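Local coordinates for protein eukaryotic translation initiation factor 2D (Homo sapiens, PDB 5W2F) that delivers tRNA to the P-site of the eukaryotic ribosome without needing GTP, this chain being its C-terminal part with the SWIB/MDM2 and SUI1 domains, at residues 4-10 / 23-29; 90-94 / 106-110; 173-179 / 195-201. All coordinates share one frame; numbering follows the deposited sequence.

Contact 1 of 3, residues 4-10 / 23-29; sequences KPLYCVP and KKGSFLE
K23 carries its carbonyl over V9, V9 CB 3.6 Å from K23 O, and opens a type II beta turn to S26. K24 lays CA and CG against V9 O, which accepts a nearly straight bond from G25 N (2.8 Å, 171° at the hydrogen). G25 CA also meets C8 SG. S26 ties the turn to the residue past strand 4-8: its backbone O accepts from V9 N, while OG, turned in between its N and carbonyl carbon (chi1 49°), reaches K23 O at 2.6 Å and packs on V9 CG2. S26 N also donates to K23 O, so that oxygen takes two bonds. F27 offers a ring face to C8 SG, 4.0 Å from the ring centroid. L28 and Y7 form an antiparallel hydrogen-bonded pair with two backbone bonds, and L28 O lies in plane at the edge of the Y7 ring. E29 stretches to a salt bridge, K4 NZ meeting E29 OE2 from above the carboxylate plane at 2.7 Å. In the SWIB/MDM2 region, strand 27-28 edges a four-stranded antiparallel sheet: strand 4-8 separates it from 91-96, F17 of helix 14-17 packs on V9 and L28, and E29 takes the N-cap position of helix 30-43, its N bonded to E32 OE1.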
loop_
_atom_site.group_PDB
_atom_site.type_symbol
_atom_site.label_atom_id
_atom_site.label_comp_id
_atom_site.label_asym_id
_atom_site.label_seq_id
_atom_site.Cartn_x
_atom_site.Cartn_y
_atom_site.Cartn_z
ATOM N N LYS A 4 4.952 -2.295 6.165
ATOM C CA LYS A 4 5.327 -3.566 5.563
ATOM C C LYS A 4 4.529 -3.794 4.273
ATOM O O LYS A 4 3.319 -3.872 4.311
ATOM C CB LYS A 4 5.091 -4.715 6.546
ATOM C CG LYS A 4 5.400 -6.071 5.926
ATOM C CD LYS A 4 5.694 -7.147 6.928
ATOM C CE LYS A 4 4.469 -7.554 7.703
ATOM N NZ LYS A 4 4.599 -8.999 8.049
ATOM N N PRO A 5 5.198 -3.888 3.128
ATOM C CA PRO A 5 4.476 -4.222 1.901
ATOM C C PRO A 5 3.913 -5.637 1.942
ATOM O O PRO A 5 4.545 -6.551 2.486
ATOM C CB PRO A 5 5.529 -4.098 0.799
ATOM C CG PRO A 5 6.821 -3.997 1.470
ATOM C CD PRO A 5 6.644 -3.778 2.922
ATOM N N LEU A 6 2.714 -5.785 1.377
ATOM C CA LEU A 6 2.032 -7.061 1.280
ATOM C C LEU A 6 1.432 -7.221 -0.116
ATOM O O LEU A 6 1.383 -6.275 -0.911
ATOM C CB LEU A 6 0.918 -7.161 2.332
ATOM C CG LEU A 6 1.349 -7.214 3.797
ATOM C CD1 LEU A 6 0.114 -7.091 4.682
ATOM C CD2 LEU A 6 2.137 -8.460 4.145
ATOM N N TYR A 7 0.975 -8.436 -0.381
ATOM C CA TYR A 7 0.327 -8.805 -1.632
ATOM C C TYR A 7 -0.920 -9.583 -1.289
ATOM O O TYR A 7 -0.892 -10.444 -0.418
ATOM C CB TYR A 7 1.257 -9.669 -2.481
ATOM C CG TYR A 7 2.498 -8.949 -2.855
ATOM C CD1 TYR A 7 3.613 -8.961 -2.011
ATOM C CD2 TYR A 7 2.554 -8.192 -4.012
ATOM C CE1 TYR A 7 4.734 -8.235 -2.325
ATOM C CE2 TYR A 7 3.697 -7.495 -4.350
ATOM C CZ TYR A 7 4.784 -7.511 -3.496
ATOM O OH TYR A 7 5.940 -6.812 -3.806
ATOM N N CYS A 8 -2.019 -9.255 -1.952
ATOM C CA CYS A 8 -3.292 -9.905 -1.692
ATOM C C CYS A 8 -3.675 -10.765 -2.887
ATOM O O CYS A 8 -3.625 -10.321 -4.028
ATOM C CB CYS A 8 -4.365 -8.868 -1.392
ATOM S SG CYS A 8 -5.960 -9.560 -0.905
ATOM N N VAL A 9 -4.066 -12.000 -2.608
ATOM C CA VAL A 9 -4.409 -12.969 -3.648
ATOM C C VAL A 9 -5.770 -12.632 -4.276
ATOM O O VAL A 9 -6.791 -12.715 -3.593
ATOM C CB VAL A 9 -4.441 -14.405 -3.088
ATOM C CG1 VAL A 9 -4.854 -15.395 -4.180
ATOM C CG2 VAL A 9 -3.092 -14.785 -2.466
ATOM N N PRO A 10 -5.786 -12.270 -5.573
ATOM C CA PRO A 10 -7.061 -12.003 -6.226
ATOM C C PRO A 10 -7.714 -13.282 -6.710
ATOM O O PRO A 10 -7.044 -14.311 -6.829
ATOM C CB PRO A 10 -6.671 -11.131 -7.407
ATOM C CG PRO A 10 -5.326 -11.622 -7.789
ATOM C CD PRO A 10 -4.662 -12.074 -6.510
ATOM N N LYS A 23 -6.049 -18.659 0.306
ATOM C CA LYS A 23 -7.289 -18.429 -0.428
ATOM C C LYS A 23 -7.321 -17.036 -1.038
ATOM O O LYS A 23 -6.453 -16.188 -0.757
ATOM C CB LYS A 23 -8.496 -18.621 0.510
ATOM C CG LYS A 23 -8.550 -17.691 1.723
ATOM C CD LYS A 23 -9.847 -17.880 2.500
ATOM C CE LYS A 23 -9.886 -17.022 3.756
ATOM N NZ LYS A 23 -8.892 -17.451 4.783
ATOM N N LYS A 24 -8.330 -16.793 -1.868
ATOM C CA LYS A 24 -8.622 -15.444 -2.343
ATOM C C LYS A 24 -8.716 -14.539 -1.130
ATOM O O LYS A 24 -9.422 -14.871 -0.160
ATOM C CB LYS A 24 -9.943 -15.398 -3.115
ATOM C CG LYS A 24 -10.495 -14.002 -3.379
ATOM C CD LYS A 24 -11.810 -14.079 -4.138
ATOM C CE LYS A 24 -12.315 -12.695 -4.529
ATOM N NZ LYS A 24 -12.480 -11.761 -3.380
ATOM N N GLY A 25 -8.026 -13.406 -1.197
ATOM C CA GLY A 25 -8.009 -12.451 -0.100
ATOM C C GLY A 25 -6.915 -12.631 0.941
ATOM O O GLY A 25 -6.796 -11.802 1.854
ATOM N N SER A 26 -6.106 -13.685 0.831
ATOM C CA SER A 26 -5.026 -13.874 1.784
ATOM C C SER A 26 -3.947 -12.846 1.479
ATOM O O SER A 26 -3.749 -12.434 0.316
ATOM C CB SER A 26 -4.468 -15.299 1.771
ATOM O OG SER A 26 -4.193 -15.694 0.469
ATOM N N PHE A 27 -3.283 -12.410 2.534
ATOM C CA PHE A 27 -2.198 -11.454 2.431
ATOM C C PHE A 27 -0.873 -12.156 2.662
ATOM O O PHE A 27 -0.724 -12.914 3.628
ATOM C CB PHE A 27 -2.397 -10.334 3.444
ATOM C CG PHE A 27 -3.594 -9.482 3.145
ATOM C CD1 PHE A 27 -3.494 -8.406 2.274
ATOM C CD2 PHE A 27 -4.831 -9.764 3.699
ATOM C CE1 PHE A 27 -4.608 -7.638 1.961
ATOM C CE2 PHE A 27 -5.944 -9.008 3.383
ATOM C CZ PHE A 27 -5.838 -7.939 2.526
ATOM N N LEU A 28 0.090 -11.866 1.791
ATOM C CA LEU A 28 1.373 -12.527 1.783
ATOM C C LEU A 28 2.490 -11.508 1.680
ATOM O O LEU A 28 2.366 -10.501 0.973
ATOM C CB LEU A 28 1.455 -13.477 0.575
ATOM C CG LEU A 28 0.468 -14.647 0.571
ATOM C CD1 LEU A 28 0.468 -15.350 -0.779
ATOM C CD2 LEU A 28 0.840 -15.599 1.683
ATOM N N GLU A 29 3.613 -11.811 2.319
ATOM C CA GLU A 29 4.833 -11.051 2.092
ATOM C C GLU A 29 5.449 -11.495 0.755
ATOM O O GLU A 29 5.228 -12.627 0.285
ATOM C CB GLU A 29 5.832 -11.264 3.235
ATOM C CG GLU A 29 5.282 -10.841 4.592
ATOM C CD GLU A 29 6.255 -11.059 5.724
ATOM O OE1 GLU A 29 7.461 -11.110 5.485
ATOM O OE2 GLU A 29 5.808 -11.166 6.871
#

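Contact 2 of 3, residues 90-94 / 106-110; sequences LQPAY and KKGRI
Y94 holds CG between its backbone N and carbonyl carbon (chi1 58°), a torsion that lays the ring across 106-110, with K106 and I110 over its two faces. K106 CB lies over the ring; beyond CG the chain bends (chi2 -77°) and carries the amine away from it. K106 CB stands 3.6 Å from the Y94 ring centroid, a CH-pi contact displaced toward the rim; I110 CG1 makes the opposite one at 4.0 Å from the same centroid, and G108 O sits in plane at the ring edge. The backbones join as a beta hairpin. Y94 and K106 exchange two bonds, A93 and K107 form the next, non-hydrogen-bonded pair, and G108 N reaches P92 O at 2.8 Å from above the carbonyl plane. On the face carrying A93, K107 folds at chi3 to put NZ 2.9 Å from Q91 OE1. R109 reaches back to P92 with an extended chain, setting a face of its guanidinium over P92 CG, with NH1 3.7 Å from P92 CB. Y94 OH bonds to A134 O and K106 NZ to E133 O, and a water donates to both Y94 OH (2.7 Å) and R109 O. The tyrosine is therefore gripped by carbon on its faces and by polar partners at its hydroxyl, which should hold the ring's tilt and joins the hairpin to the loop holding E133 and A134.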
loop_
_atom_site.group_PDB
_atom_site.type_symbol
_atom_site.label_atom_id
_atom_site.label_comp_id
_atom_site.label_asym_id
_atom_site.label_seq_id
_atom_site.Cartn_x
_atom_site.Cartn_y
_atom_site.Cartn_z
ATOM N N LEU A 90 -0.675 -9.900 -8.444
ATOM C CA LEU A 90 -1.247 -9.814 -7.108
ATOM C C LEU A 90 -1.708 -8.391 -6.811
ATOM O O LEU A 90 -1.215 -7.421 -7.413
ATOM C CB LEU A 90 -0.230 -10.273 -6.072
ATOM C CG LEU A 90 0.034 -11.788 -6.065
ATOM C CD1 LEU A 90 1.329 -12.133 -5.374
ATOM C CD2 LEU A 90 -1.110 -12.521 -5.382
ATOM N N GLN A 91 -2.669 -8.266 -5.891
ATOM C CA GLN A 91 -3.156 -6.943 -5.495
ATOM C C GLN A 91 -2.213 -6.309 -4.488
ATOM O O GLN A 91 -1.839 -6.972 -3.521
ATOM C CB GLN A 91 -4.543 -7.060 -4.912
ATOM C CG GLN A 91 -5.599 -7.556 -5.887
ATOM C CD GLN A 91 -6.939 -7.822 -5.216
ATOM O OE1 GLN A 91 -7.010 -8.178 -4.032
ATOM N NE2 GLN A 91 -8.004 -7.684 -5.981
ATOM N N PRO A 92 -1.803 -5.043 -4.705
ATOM C CA PRO A 92 -0.932 -4.404 -3.718
ATOM C C PRO A 92 -1.653 -4.219 -2.390
ATOM O O PRO A 92 -2.889 -4.003 -2.342
ATOM C CB PRO A 92 -0.636 -3.029 -4.327
ATOM C CG PRO A 92 -1.763 -2.790 -5.261
ATOM C CD PRO A 92 -2.089 -4.140 -5.823
ATOM N N ALA A 93 -0.877 -4.297 -1.320
ATOM C CA ALA A 93 -1.412 -4.122 0.013
ATOM C C ALA A 93 -0.262 -3.727 0.917
ATOM O O ALA A 93 0.899 -3.714 0.487
ATOM C CB ALA A 93 -2.077 -5.409 0.454
ATOM N N TYR A 94 -0.555 -3.404 2.157
ATOM C CA TYR A 94 0.489 -3.064 3.115
ATOM C C TYR A 94 -0.056 -3.155 4.517
ATOM O O TYR A 94 -1.262 -3.254 4.709
ATOM C CB TYR A 94 1.091 -1.679 2.856
ATOM C CG TYR A 94 0.084 -0.541 2.870
ATOM C CD1 TYR A 94 -0.662 -0.220 1.734
ATOM C CD2 TYR A 94 -0.115 0.211 4.014
ATOM C CE1 TYR A 94 -1.588 0.818 1.755
ATOM C CE2 TYR A 94 -1.026 1.263 4.033
ATOM C CZ TYR A 94 -1.761 1.567 2.913
ATOM O OH TYR A 94 -2.677 2.598 2.908
ATOM N N LYS A 106 -4.047 -2.872 4.906
ATOM C CA LYS A 106 -4.701 -2.038 3.922
ATOM C C LYS A 106 -4.495 -2.629 2.539
ATOM O O LYS A 106 -3.413 -3.134 2.228
ATOM C CB LYS A 106 -4.078 -0.664 3.962
ATOM C CG LYS A 106 -4.401 0.134 5.212
ATOM C CD LYS A 106 -5.818 0.693 5.117
ATOM C CE LYS A 106 -6.221 1.458 6.336
ATOM N NZ LYS A 106 -7.571 2.044 6.181
ATOM N N LYS A 107 -5.528 -2.538 1.707
ATOM C CA LYS A 107 -5.420 -2.852 0.283
ATOM C C LYS A 107 -5.108 -1.585 -0.508
ATOM O O LYS A 107 -5.618 -0.497 -0.225
ATOM C CB LYS A 107 -6.681 -3.493 -0.213
ATOM C CG LYS A 107 -6.873 -4.851 0.400
ATOM C CD LYS A 107 -8.071 -5.568 -0.186
ATOM C CE LYS A 107 -7.803 -6.045 -1.597
ATOM N NZ LYS A 107 -8.722 -7.155 -1.941
ATOM N N GLY A 108 -4.274 -1.757 -1.516
ATOM C CA GLY A 108 -3.902 -0.694 -2.421
ATOM C C GLY A 108 -2.438 -0.359 -2.316
ATOM O O GLY A 108 -1.719 -0.847 -1.450
ATOM N N ARG A 109 -1.997 0.470 -3.235
ATOM C CA ARG A 109 -0.652 0.999 -3.192
ATOM C C ARG A 109 -0.550 1.989 -2.053
ATOM O O ARG A 109 -1.529 2.652 -1.684
ATOM C CB ARG A 109 -0.286 1.644 -4.527
ATOM C CG ARG A 109 -0.350 0.631 -5.661
ATOM C CD ARG A 109 0.548 0.979 -6.829
ATOM N NE ARG A 109 0.490 -0.077 -7.837
ATOM C CZ ARG A 109 1.090 -1.270 -7.751
ATOM N NH1 ARG A 109 1.839 -1.612 -6.696
ATOM N NH2 ARG A 109 0.943 -2.137 -8.743
ATOM N N ILE A 110 0.640 2.055 -1.473
ATOM C CA ILE A 110 0.916 3.000 -0.413
ATOM C C ILE A 110 0.815 4.390 -1.088
ATOM O O ILE A 110 1.347 4.596 -2.190
ATOM C CB ILE A 110 2.311 2.762 0.236
ATOM C CG1 ILE A 110 2.438 1.319 0.783
ATOM C CG2 ILE A 110 2.543 3.750 1.374
ATOM C CD1 ILE A 110 3.850 0.819 0.991
HETATM O O HOH W 1 1.553 -1.638 -1.471
HETATM O O HOH W 2 -2.584 4.006 0.596
#

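Contact 3 of 3, residues 173-179 / 195-201; sequences NQVHHLG and GLEKALK. With FMT (formic acid), chain C; FMT (formic acid), chain D.
In the SUI1 domain, where a mixed beta sheet packs against helices, the start of helix 175-185 is overlaid by the C-terminal tail that follows edge strand 193-194. V175, in the first turn of the helix, meets the tail with CG1, which lies 3.7 Å from A199 CB and also touches G195 O. L196, on a short 3-10 turn, extends CD2 to the backbone of G179, 3.6 Å from G179 N, and to V175 CG1; where G179 lacks a side chain, the leucine methyl comes right up to the main chain. Behind this apolar patch, L117 of strand 113-121 backs V175 and I115 backs L196. Further along, L200 sets CG, CD1 and CD2 against the amide of N173, whose ND2 donates to a formic acid molecule, probably from the crystallisation liquor, that K125 also binds. No direct hydrogen bond links the segments, but a water bridges them: it donates to N173 OD1 (2.7 Å), accepts from L200 N (2.8 Å) and bonds to H176 ND1. H176 keeps CG between its N and carbonyl carbon (chi1 57°), which swings the imidazole toward the tail and above the ring of H177. Over the opposite face of the H176 ring passes the extended chain of K201, CE making a CH-pi contact 3.9 Å from the centroid of that ring.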
loop_
_atom_site.group_PDB
_atom_site.type_symbol
_atom_site.label_atom_id
_atom_site.label_comp_id
_atom_site.label_asym_id
_atom_site.label_seq_id
_atom_site.Cartn_x
_atom_site.Cartn_y
_atom_site.Cartn_z
ATOM N N ASN A 173 -1.168 28.015 10.223
ATOM C CA ASN A 173 -0.017 27.273 9.721
ATOM C C ASN A 173 0.433 26.306 10.789
ATOM O O ASN A 173 1.097 26.690 11.760
ATOM C CB ASN A 173 1.078 28.242 9.333
ATOM C CG ASN A 173 2.280 27.557 8.712
ATOM O OD1 ASN A 173 2.479 26.349 8.891
ATOM N ND2 ASN A 173 3.100 28.329 7.994
ATOM N N GLN A 174 0.053 25.038 10.612
ATOM C CA GLN A 174 0.191 24.044 11.673
ATOM C C GLN A 174 1.045 22.862 11.275
ATOM O O GLN A 174 1.011 21.821 11.945
ATOM C CB GLN A 174 -1.193 23.559 12.122
ATOM C CG GLN A 174 -2.170 24.690 12.427
ATOM C CD GLN A 174 -1.743 25.611 13.564
ATOM O OE1 GLN A 174 -0.804 25.330 14.320
ATOM N NE2 GLN A 174 -2.466 26.719 13.702
ATOM N N VAL A 175 1.818 23.015 10.195
ATOM C CA VAL A 175 2.565 21.884 9.635
ATOM C C VAL A 175 3.488 21.231 10.675
ATOM O O VAL A 175 3.576 19.998 10.756
ATOM C CB VAL A 175 3.352 22.307 8.394
ATOM C CG1 VAL A 175 4.118 21.130 7.792
ATOM C CG2 VAL A 175 2.456 22.962 7.351
ATOM N N HIS A 176 4.150 22.056 11.475
ATOM C CA HIS A 176 5.047 21.544 12.518
ATOM C C HIS A 176 4.347 20.661 13.538
ATOM O O HIS A 176 4.919 19.687 14.016
ATOM C CB HIS A 176 5.810 22.684 13.185
ATOM C CG HIS A 176 4.939 23.740 13.790
ATOM N ND1 HIS A 176 4.169 24.592 13.022
ATOM C CD2 HIS A 176 4.721 24.090 15.085
ATOM C CE1 HIS A 176 3.509 25.417 13.822
ATOM N NE2 HIS A 176 3.849 25.151 15.077
ATOM N N HIS A 177 3.092 20.960 13.834
ATOM C CA HIS A 177 2.327 20.117 14.742
ATOM C C HIS A 177 1.982 18.765 14.118
ATOM O O HIS A 177 1.902 17.758 14.832
ATOM C CB HIS A 177 1.061 20.833 15.200
ATOM C CG HIS A 177 1.329 22.038 16.044
ATOM N ND1 HIS A 177 2.024 21.985 17.237
ATOM C CD2 HIS A 177 0.991 23.335 15.861
ATOM C CE1 HIS A 177 2.093 23.201 17.752
ATOM N NE2 HIS A 177 1.457 24.036 16.947
ATOM N N LEU A 178 1.755 18.741 12.806
ATOM C CA LEU A 178 1.583 17.456 12.121
ATOM C C LEU A 178 2.869 16.642 12.135
ATOM O O LEU A 178 2.817 15.418 12.197
ATOM C CB LEU A 178 1.107 17.615 10.675
ATOM C CG LEU A 178 -0.384 17.768 10.459
ATOM C CD1 LEU A 178 -1.119 16.508 10.906
ATOM C CD2 LEU A 178 -0.940 19.006 11.142
ATOM N N GLY A 179 4.017 17.303 12.028
ATOM C CA GLY A 179 5.277 16.589 12.182
ATOM C C GLY A 179 5.352 15.878 13.516
ATOM O O GLY A 179 5.662 14.681 13.580
ATOM N N GLY A 195 4.966 17.331 2.591
ATOM C CA GLY A 195 4.628 18.691 3.016
ATOM C C GLY A 195 5.311 19.167 4.287
ATOM O O GLY A 195 5.267 20.375 4.584
ATOM N N LEU A 196 5.969 18.269 5.018
ATOM C CA LEU A 196 6.615 18.698 6.256
ATOM C C LEU A 196 7.741 19.670 5.994
ATOM O O LEU A 196 8.090 20.489 6.877
ATOM C CB LEU A 196 7.130 17.518 7.072
ATOM C CG LEU A 196 6.050 16.603 7.618
ATOM C CD1 LEU A 196 6.678 15.353 8.197
ATOM C CD2 LEU A 196 5.196 17.338 8.646
ATOM N N GLU A 197 8.319 19.593 4.793
ATOM C CA GLU A 197 9.361 20.532 4.384
ATOM C C GLU A 197 8.895 21.994 4.265
ATOM O O GLU A 197 9.724 22.905 4.158
ATOM C CB GLU A 197 9.965 20.097 3.050
ATOM C CG GLU A 197 9.071 20.256 1.813
ATOM C CD GLU A 197 7.983 19.188 1.639
ATOM O OE1 GLU A 197 7.870 18.222 2.433
ATOM O OE2 GLU A 197 7.236 19.295 0.646
ATOM N N LYS A 198 7.575 22.225 4.309
ATOM C CA LYS A 198 7.021 23.561 4.226
ATOM C C LYS A 198 6.712 24.122 5.604
ATOM O O LYS A 198 6.135 25.209 5.702
ATOM C CB LYS A 198 5.749 23.614 3.366
ATOM C CG LYS A 198 5.727 22.851 2.063
ATOM C CD LYS A 198 6.659 23.413 1.043
ATOM C CE LYS A 198 6.532 22.626 -0.260
ATOM N NZ LYS A 198 7.546 23.026 -1.253
ATOM N N ALA A 199 7.060 23.400 6.675
ATOM C CA ALA A 199 6.790 23.896 8.022
ATOM C C ALA A 199 7.562 25.159 8.344
ATOM O O ALA A 199 8.645 25.399 7.796
ATOM C CB ALA A 199 7.134 22.849 9.067
ATOM N N LEU A 200 7.056 25.906 9.309
ATOM C CA LEU A 200 7.761 27.097 9.768
ATOM C C LEU A 200 9.137 26.806 10.364
ATOM O O LEU A 200 10.052 27.602 10.210
ATOM C CB LEU A 200 6.939 27.822 10.813
ATOM C CG LEU A 200 5.692 28.504 10.294
ATOM C CD1 LEU A 200 4.707 28.820 11.426
ATOM C CD2 LEU A 200 6.046 29.741 9.505
ATOM N N LYS A 201 9.247 25.684 11.053
ATOM C CA LYS A 201 10.433 25.367 11.841
ATOM C C LYS A 201 10.558 23.869 11.929
ATOM O O LYS A 201 9.534 23.203 11.875
ATOM C CB LYS A 201 10.299 25.945 13.253
ATOM C CG LYS A 201 8.959 25.666 13.935
ATOM C CD LYS A 201 8.735 26.535 15.167
ATOM C CE LYS A 201 7.258 26.603 15.530
ATOM N NZ LYS A 201 6.986 27.433 16.730
HETATM C C FMT C . 4.624 20.182 18.311
HETATM O O1 FMT C . 5.317 19.603 19.140
HETATM O O2 FMT C . 3.307 20.045 18.408
HETATM C C FMT D . 2.214 32.368 8.244
HETATM O O1 FMT D . 2.401 31.174 8.273
HETATM O O2 FMT D . 2.224 32.940 7.055
HETATM O O HOH W 3 4.484 25.129 10.241
#

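From the N terminus, contact 1 closes first: strand 4-8 runs out through helix 14-17 and returns in 23-29. The chain then goes through the helices of the SWIB/MDM2 region before 90-94 lies down along the other side of strand 4-8, and contact 2 closes the short hairpin to 106-110. The two are in series, neither enclosing the other, yet probable backbone hydrogen bonds, C8 N to Q91 O (2.8 Å) and L6 N to A93 O (2.9 Å), join their strands in one sheet. Contact 3 closes last, joining helix 175-185 to the C-terminal tail in the SUI1 domain, its centre about 28 Å from that of contact 2 and about 35 Å from that of contact 1.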